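Local coordinates for NG, ng-dimethylarginine dimethylaminohydrolase (Pseudomonas aeruginosa, PDB 1H70), which hydrolyses the nitric oxide synthase inhibitors asymmetric dimethylarginine and monomethylarginine to citrulline and dimethylamine or methylamine, at residues 68-80 and 141-153. The protein carries 1 engineered substitution. Sequence-based numbering, arbitrary orientation.
Sequences PVLCTSRCAIITR and QMIAILEKHGLSG
His149 O, just past the end of helix 136-148, accepts a hydrogen bond from NH1 of Arg74 at 2.9 Å, with an N-H...O angle of 147°. The donor lies in the carbonyl plane and the oxygen in the guanidinium plane; a bend at chi2 (-98°) turns the arginine chain toward it, while CD2 of Leu151 covers one guanidinium face. The His149 ring lies against Cys75, whose SG sits over one face, 3.9 Å from the centroid, with CB over the same face; chi1 of 65° turns SG as well as CB to the ring. NE2 of the ring hydrogen-bonds to OE2 of Glu106, the same oxygen that pairs with Lys148 NZ in a salt bridge. In the hairpin turn, Thr72 OG1 accepts from Arg74 N (3.1 Å) in an ST turn and donates to Cys75 O, which also takes Thr72 N; Leu151 CD1 meets this hydroxyl at 3.7 Å. Farther along the helix, Met142, bent at chi2 and chi3, brings CE to 3.6 Å from Ile77 CG2 and SD to 3.8 Å from Leu70 CD2. The Ile77 and Ile145 side chains lie alongside, pointing opposite ways, with CG1 of Ile77 3.8 Å from CG2 of Ile145. Phe126 and Ile128 of strand 125-130 extend this apolar layer. Thus a beta hairpin, strands 69-71 and 76-78, packs one face on a helix nearly antiparallel to strand 76-78 and ending in a Schellman motif with Gly150 as C-prime residue.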
ATOM      1  N   PRO A  68      -6.468  -5.536   2.676  1.00 10.32           N
ATOM      2  CA  PRO A  68      -7.234  -6.778   2.516  1.00 10.89           C
ATOM      3  C   PRO A  68      -6.898  -7.691   1.333  1.00 10.41           C
ATOM      4  O   PRO A  68      -7.423  -8.805   1.301  1.00 10.63           O
ATOM      5  CB  PRO A  68      -8.692  -6.300   2.424  1.00 10.34           C
ATOM      6  CG  PRO A  68      -8.645  -4.826   2.180  1.00 13.15           C
ATOM      7  CD  PRO A  68      -7.299  -4.326   2.546  1.00 10.49           C
ATOM      8  N   VAL A  69      -6.061  -7.300   0.373  1.00 10.19           N
ATOM      9  CA  VAL A  69      -5.780  -8.141  -0.771  1.00 10.45           C
ATOM     10  C   VAL A  69      -4.418  -7.835  -1.361  1.00  9.94           C
ATOM     11  O   VAL A  69      -3.921  -6.716  -1.260  1.00 10.60           O
ATOM     12  CB  VAL A  69      -6.727  -7.881  -1.989  1.00 12.36           C
ATOM     13  CG1 VAL A  69      -6.693  -9.090  -2.941  1.00 11.79           C
ATOM     14  CG2 VAL A  69      -8.161  -7.539  -1.612  1.00 13.24           C
ATOM     15  N   LEU A  70      -3.825  -8.851  -1.975  1.00  9.35           N
ATOM     16  CA  LEU A  70      -2.610  -8.680  -2.755  1.00  9.11           C
ATOM     17  C   LEU A  70      -2.946  -9.098  -4.183  1.00  9.94           C
ATOM     18  O   LEU A  70      -3.241 -10.266  -4.434  1.00  8.65           O
ATOM     19  CB  LEU A  70      -1.460  -9.544  -2.241  1.00  9.22           C
ATOM     20  CG  LEU A  70      -0.179  -9.393  -3.060  1.00  8.79           C
ATOM     21  CD1 LEU A  70       0.465  -8.028  -2.782  1.00  8.88           C
ATOM     22  CD2 LEU A  70       0.806 -10.569  -2.760  1.00 11.24           C
ATOM     23  N   CYS A  71      -2.889  -8.155  -5.118  1.00  9.79           N
ATOM     24  CA  CYS A  71      -3.160  -8.472  -6.518  1.00 10.18           C
ATOM     25  C   CYS A  71      -1.845  -8.597  -7.279  1.00 11.57           C
ATOM     26  O   CYS A  71      -1.060  -7.661  -7.276  1.00 12.24           O
ATOM     27  CB  CYS A  71      -3.970  -7.345  -7.146  1.00  8.36           C
ATOM     28  SG  CYS A  71      -5.543  -7.160  -6.300  1.00 10.22           S
ATOM     29  N   THR A  72      -1.625  -9.728  -7.933  1.00 13.09           N
ATOM     30  CA  THR A  72      -0.419  -9.914  -8.734  1.00 14.20           C
ATOM     31  C   THR A  72      -0.803 -10.127 -10.195  1.00 15.36           C
ATOM     32  O   THR A  72      -1.970 -10.040 -10.558  1.00 16.98           O
ATOM     33  CB  THR A  72       0.432 -11.112  -8.231  1.00 15.39           C
ATOM     34  OG1 THR A  72      -0.163 -12.341  -8.686  1.00 14.95           O
ATOM     35  CG2 THR A  72       0.442 -11.178  -6.703  1.00 12.62           C
ATOM     36  N   SER A  73       0.171 -10.403 -11.061  1.00 16.47           N
ATOM     37  CA  SER A  73      -0.147 -10.648 -12.469  1.00 17.31           C
ATOM     38  C   SER A  73      -0.657 -12.057 -12.709  1.00 17.83           C
ATOM     39  O   SER A  73      -1.125 -12.371 -13.810  1.00 19.33           O
ATOM     40  CB  SER A  73       1.120 -10.480 -13.319  1.00 17.09           C
ATOM     41  OG  SER A  73       2.125 -11.325 -12.777  1.00 18.14           O
ATOM     42  N   ARG A  74      -0.561 -12.910 -11.698  1.00 17.78           N
ATOM     43  CA  ARG A  74      -0.960 -14.306 -11.831  1.00 18.24           C
ATOM     44  C   ARG A  74      -2.184 -14.686 -11.008  1.00 17.57           C
ATOM     45  O   ARG A  74      -2.886 -15.636 -11.358  1.00 17.80           O
ATOM     46  CB  ARG A  74       0.183 -15.228 -11.394  1.00 19.45           C
ATOM     47  CG  ARG A  74       1.558 -14.865 -11.950  1.00 22.96           C
ATOM     48  CD  ARG A  74       1.982 -15.652 -13.165  1.00 24.29           C
ATOM     49  NE  ARG A  74       3.215 -15.110 -13.726  1.00 25.81           N
ATOM     50  CZ  ARG A  74       4.454 -15.529 -13.469  1.00 26.39           C
ATOM     51  NH1 ARG A  74       4.688 -16.526 -12.630  1.00 25.50           N
ATOM     52  NH2 ARG A  74       5.481 -14.932 -14.064  1.00 27.09           N
ATOM     53  N   CYS A  75      -2.410 -14.007  -9.887  1.00 16.64           N
ATOM     54  CA  CYS A  75      -3.526 -14.306  -9.002  1.00 15.10           C
ATOM     55  C   CYS A  75      -3.732 -13.197  -7.987  1.00 13.95           C
ATOM     56  O   CYS A  75      -2.927 -12.275  -7.895  1.00 14.09           O
ATOM     57  CB  CYS A  75      -3.265 -15.593  -8.212  1.00 15.96           C
ATOM     58  SG  CYS A  75      -1.867 -15.444  -7.065  1.00 17.62           S
ATOM     59  N   ALA A  76      -4.823 -13.307  -7.227  1.00 12.70           N
ATOM     60  CA  ALA A  76      -5.103 -12.378  -6.139  1.00 12.59           C
ATOM     61  C   ALA A  76      -5.212 -13.241  -4.874  1.00 12.25           C
ATOM     62  O   ALA A  76      -5.774 -14.342  -4.901  1.00 12.90           O
ATOM     63  CB  ALA A  76      -6.378 -11.592  -6.331  1.00 12.83           C
ATOM     64  N   ILE A  77      -4.662 -12.725  -3.788  1.00 11.13           N
ATOM     65  CA  ILE A  77      -4.694 -13.419  -2.511  1.00 10.19           C
ATOM     66  C   ILE A  77      -5.394 -12.517  -1.514  1.00 11.05           C
ATOM     67  O   ILE A  77      -4.882 -11.438  -1.201  1.00 10.71           O
ATOM     68  CB  ILE A  77      -3.255 -13.683  -1.990  1.00 10.87           C
ATOM     69  CG1 ILE A  77      -2.386 -14.393  -3.029  1.00 10.84           C
ATOM     70  CG2 ILE A  77      -3.282 -14.537  -0.729  1.00 10.39           C
ATOM     71  CD1 ILE A  77      -1.453 -13.448  -3.833  1.00 13.16           C
ATOM     72  N   ILE A  78      -6.551 -12.953  -1.030  1.00  9.34           N
ATOM     73  CA  ILE A  78      -7.266 -12.219  -0.007  1.00 10.49           C
ATOM     74  C   ILE A  78      -6.485 -12.456   1.269  1.00 10.67           C
ATOM     75  O   ILE A  78      -6.136 -13.596   1.575  1.00 10.16           O
ATOM     76  CB  ILE A  78      -8.689 -12.767   0.149  1.00 11.12           C
ATOM     77  CG1 ILE A  78      -9.445 -12.682  -1.167  1.00 12.71           C
ATOM     78  CG2 ILE A  78      -9.472 -12.023   1.234  1.00 11.34           C
ATOM     79  CD1 ILE A  78      -9.603 -11.301  -1.719  1.00 15.83           C
ATOM     80  N   THR A  79      -6.197 -11.387   1.995  1.00 10.74           N
ATOM     81  CA  THR A  79      -5.380 -11.520   3.188  1.00 10.28           C
ATOM     82  C   THR A  79      -6.225 -11.836   4.420  1.00 10.85           C
ATOM     83  O   THR A  79      -7.353 -12.343   4.319  1.00 11.10           O
ATOM     84  CB  THR A  79      -4.537 -10.248   3.384  1.00  9.56           C
ATOM     85  OG1 THR A  79      -5.398  -9.126   3.629  1.00 10.00           O
ATOM     86  CG2 THR A  79      -3.713  -9.917   2.114  1.00 10.27           C
ATOM     87  N   ARG A  80      -5.661 -11.593   5.602  1.00 11.17           N
ATOM     88  CA  ARG A  80      -6.338 -11.839   6.865  1.00 11.36           C
ATOM     89  C   ARG A  80      -5.782 -10.831   7.875  1.00 11.24           C
ATOM     90  O   ARG A  80      -4.832 -11.100   8.611  1.00 10.09           O
ATOM     91  CB  ARG A  80      -6.087 -13.280   7.323  1.00 12.37           C
ATOM     92  CG  ARG A  80      -6.966 -13.705   8.503  1.00 13.03           C
ATOM     93  CD  ARG A  80      -7.138 -15.239   8.584  1.00 16.00           C
ATOM     94  NE  ARG A  80      -7.933 -15.604   9.751  1.00 16.51           N
ATOM     95  CZ  ARG A  80      -7.457 -15.722  10.989  1.00 18.82           C
ATOM     96  NH1 ARG A  80      -6.162 -15.541  11.235  1.00 19.48           N
ATOM     97  NH2 ARG A  80      -8.278 -16.059  11.986  1.00 19.67           N
ATOM     98  N   GLN A 141       2.317 -18.597   4.584  1.00 12.62           N
ATOM     99  CA  GLN A 141       1.213 -18.977   3.726  1.00 11.93           C
ATOM    100  C   GLN A 141       1.264 -18.188   2.423  1.00 12.02           C
ATOM    101  O   GLN A 141       1.066 -18.754   1.355  1.00 10.92           O
ATOM    102  CB  GLN A 141      -0.113 -18.759   4.450  1.00 12.21           C
ATOM    103  CG  GLN A 141      -0.451 -19.856   5.424  1.00 13.18           C
ATOM    104  CD  GLN A 141      -1.803 -19.600   6.042  1.00 14.18           C
ATOM    105  OE1 GLN A 141      -2.736 -19.240   5.337  1.00 14.45           O
ATOM    106  NE2 GLN A 141      -1.899 -19.753   7.360  1.00 14.73           N
ATOM    107  N   MET A 142       1.539 -16.889   2.515  1.00 11.42           N
ATOM    108  CA  MET A 142       1.624 -16.043   1.324  1.00 10.81           C
ATOM    109  C   MET A 142       2.783 -16.465   0.429  1.00 10.50           C
ATOM    110  O   MET A 142       2.643 -16.554  -0.791  1.00  9.95           O
ATOM    111  CB  MET A 142       1.750 -14.564   1.721  1.00 11.14           C
ATOM    112  CG  MET A 142       1.821 -13.620   0.518  1.00 12.04           C
ATOM    113  SD  MET A 142       0.244 -13.526  -0.362  1.00 11.99           S
ATOM    114  CE  MET A 142      -0.716 -12.481   0.756  1.00 11.07           C
ATOM    115  N   ILE A 143       3.952 -16.726   1.018  1.00  9.88           N
ATOM    116  CA  ILE A 143       5.085 -17.128   0.159  1.00 11.24           C
ATOM    117  C   ILE A 143       4.759 -18.443  -0.563  1.00 10.87           C
ATOM    118  O   ILE A 143       5.075 -18.601  -1.750  1.00 11.95           O
ATOM    119  CB  ILE A 143       6.404 -17.225   0.968  1.00 11.55           C
ATOM    120  CG1 ILE A 143       6.858 -15.791   1.324  1.00 13.17           C
ATOM    121  CG2 ILE A 143       7.484 -17.937   0.165  1.00 10.83           C
ATOM    122  CD1 ILE A 143       7.856 -15.700   2.443  1.00 10.72           C
ATOM    123  N   ALA A 144       4.092 -19.375   0.121  1.00 11.54           N
ATOM    124  CA  ALA A 144       3.746 -20.666  -0.502  1.00 11.05           C
ATOM    125  C   ALA A 144       2.803 -20.472  -1.692  1.00 11.79           C
ATOM    126  O   ALA A 144       2.962 -21.122  -2.738  1.00 11.10           O
ATOM    127  CB  ALA A 144       3.161 -21.640   0.526  1.00 11.06           C
ATOM    128  N   ILE A 145       1.829 -19.574  -1.543  1.00 11.51           N
ATOM    129  CA  ILE A 145       0.885 -19.305  -2.634  1.00 12.65           C
ATOM    130  C   ILE A 145       1.612 -18.689  -3.817  1.00 12.70           C
ATOM    131  O   ILE A 145       1.418 -19.089  -4.971  1.00 13.66           O
ATOM    132  CB  ILE A 145      -0.235 -18.377  -2.160  1.00 11.15           C
ATOM    133  CG1 ILE A 145      -1.145 -19.096  -1.164  1.00 12.00           C
ATOM    134  CG2 ILE A 145      -1.072 -17.912  -3.357  1.00 12.68           C
ATOM    135  CD1 ILE A 145      -2.004 -18.120  -0.330  1.00 12.39           C
ATOM    136  N   LEU A 146       2.443 -17.687  -3.536  1.00 12.71           N
ATOM    137  CA  LEU A 146       3.232 -17.038  -4.581  1.00 12.79           C
ATOM    138  C   LEU A 146       4.073 -18.088  -5.310  1.00 13.05           C
ATOM    139  O   LEU A 146       4.144 -18.074  -6.531  1.00 13.87           O
ATOM    140  CB  LEU A 146       4.129 -15.936  -4.017  1.00 11.50           C
ATOM    141  CG  LEU A 146       3.378 -14.694  -3.492  1.00 11.28           C
ATOM    142  CD1 LEU A 146       4.261 -13.751  -2.665  1.00 11.54           C
ATOM    143  CD2 LEU A 146       2.796 -13.913  -4.667  1.00 10.99           C
ATOM    144  N   GLU A 147       4.704 -18.990  -4.562  1.00 14.09           N
ATOM    145  CA  GLU A 147       5.530 -20.031  -5.197  1.00 15.20           C
ATOM    146  C   GLU A 147       4.698 -20.970  -6.077  1.00 14.71           C
ATOM    147  O   GLU A 147       5.167 -21.365  -7.153  1.00 15.33           O
ATOM    148  CB  GLU A 147       6.359 -20.790  -4.162  1.00 14.87           C
ATOM    149  CG  GLU A 147       7.510 -19.937  -3.631  1.00 16.71           C
ATOM    150  CD  GLU A 147       8.371 -20.596  -2.566  1.00 19.14           C
ATOM    151  OE1 GLU A 147       8.082 -21.718  -2.096  1.00 19.96           O
ATOM    152  OE2 GLU A 147       9.367 -19.949  -2.186  1.00 17.11           O
ATOM    153  N   LYS A 148       3.487 -21.317  -5.650  1.00 15.10           N
ATOM    154  CA  LYS A 148       2.559 -22.178  -6.407  1.00 15.79           C
ATOM    155  C   LYS A 148       2.290 -21.548  -7.777  1.00 16.19           C
ATOM    156  O   LYS A 148       2.107 -22.236  -8.801  1.00 16.13           O
ATOM    157  CB  LYS A 148       1.251 -22.387  -5.617  1.00 15.50           C
ATOM    158  CG  LYS A 148       0.145 -23.098  -6.398  1.00 17.87           C
ATOM    159  CD  LYS A 148      -1.260 -22.782  -5.889  1.00 20.81           C
ATOM    160  CE  LYS A 148      -2.332 -23.172  -6.912  1.00 22.11           C
ATOM    161  NZ  LYS A 148      -3.720 -22.957  -6.377  1.00 22.91           N
ATOM    162  N   HIS A 149       2.327 -20.219  -7.806  1.00 15.39           N
ATOM    163  CA  HIS A 149       2.104 -19.457  -9.029  1.00 15.34           C
ATOM    164  C   HIS A 149       3.389 -19.007  -9.737  1.00 15.63           C
ATOM    165  O   HIS A 149       3.330 -18.178 -10.653  1.00 14.19           O
ATOM    166  CB  HIS A 149       1.208 -18.251  -8.729  1.00 15.11           C
ATOM    167  CG  HIS A 149      -0.181 -18.686  -8.388  1.00 15.98           C
ATOM    168  ND1 HIS A 149      -1.132 -18.924  -9.353  1.00 15.45           N
ATOM    169  CD2 HIS A 149      -0.754 -18.990  -7.203  1.00 15.31           C
ATOM    170  CE1 HIS A 149      -2.251 -19.325  -8.768  1.00 16.89           C
ATOM    171  NE2 HIS A 149      -2.046 -19.373  -7.465  1.00 16.86           N
ATOM    172  N   GLY A 150       4.536 -19.562  -9.368  1.00 15.35           N
ATOM    173  CA  GLY A 150       5.775 -19.193 -10.027  1.00 16.73           C
ATOM    174  C   GLY A 150       6.393 -17.875  -9.595  1.00 16.54           C
ATOM    175  O   GLY A 150       7.351 -17.410 -10.227  1.00 16.96           O
ATOM    176  N   LEU A 151       5.872 -17.262  -8.544  1.00 15.65           N
ATOM    177  CA  LEU A 151       6.454 -16.028  -8.037  1.00 15.71           C
ATOM    178  C   LEU A 151       7.319 -16.360  -6.813  1.00 15.91           C
ATOM    179  O   LEU A 151       7.354 -17.508  -6.367  1.00 16.08           O
ATOM    180  CB  LEU A 151       5.348 -15.030  -7.691  1.00 14.57           C
ATOM    181  CG  LEU A 151       4.468 -14.685  -8.893  1.00 14.25           C
ATOM    182  CD1 LEU A 151       3.168 -13.999  -8.463  1.00 10.73           C
ATOM    183  CD2 LEU A 151       5.253 -13.784  -9.827  1.00 15.27           C
ATOM    184  N   SER A 152       8.017 -15.373  -6.265  1.00 16.38           N
ATOM    185  CA  SER A 152       8.878 -15.631  -5.113  1.00 16.96           C
ATOM    186  C   SER A 152       8.595 -14.632  -3.984  1.00 15.94           C
ATOM    187  O   SER A 152       7.938 -13.616  -4.209  1.00 15.65           O
ATOM    188  CB  SER A 152      10.349 -15.635  -5.562  1.00 18.49           C
ATOM    189  OG  SER A 152      10.774 -14.329  -5.931  1.00 22.65           O
ATOM    190  N   GLY A 153       9.056 -14.923  -2.774  1.00 14.88           N
ATOM    191  CA  GLY A 153       8.822 -14.012  -1.663  1.00 13.73           C
ATOM    192  C   GLY A 153       9.838 -14.239  -0.557  1.00 13.83           C
ATOM    193  O   GLY A 153      10.451 -15.289  -0.518  1.00 14.57           O
TER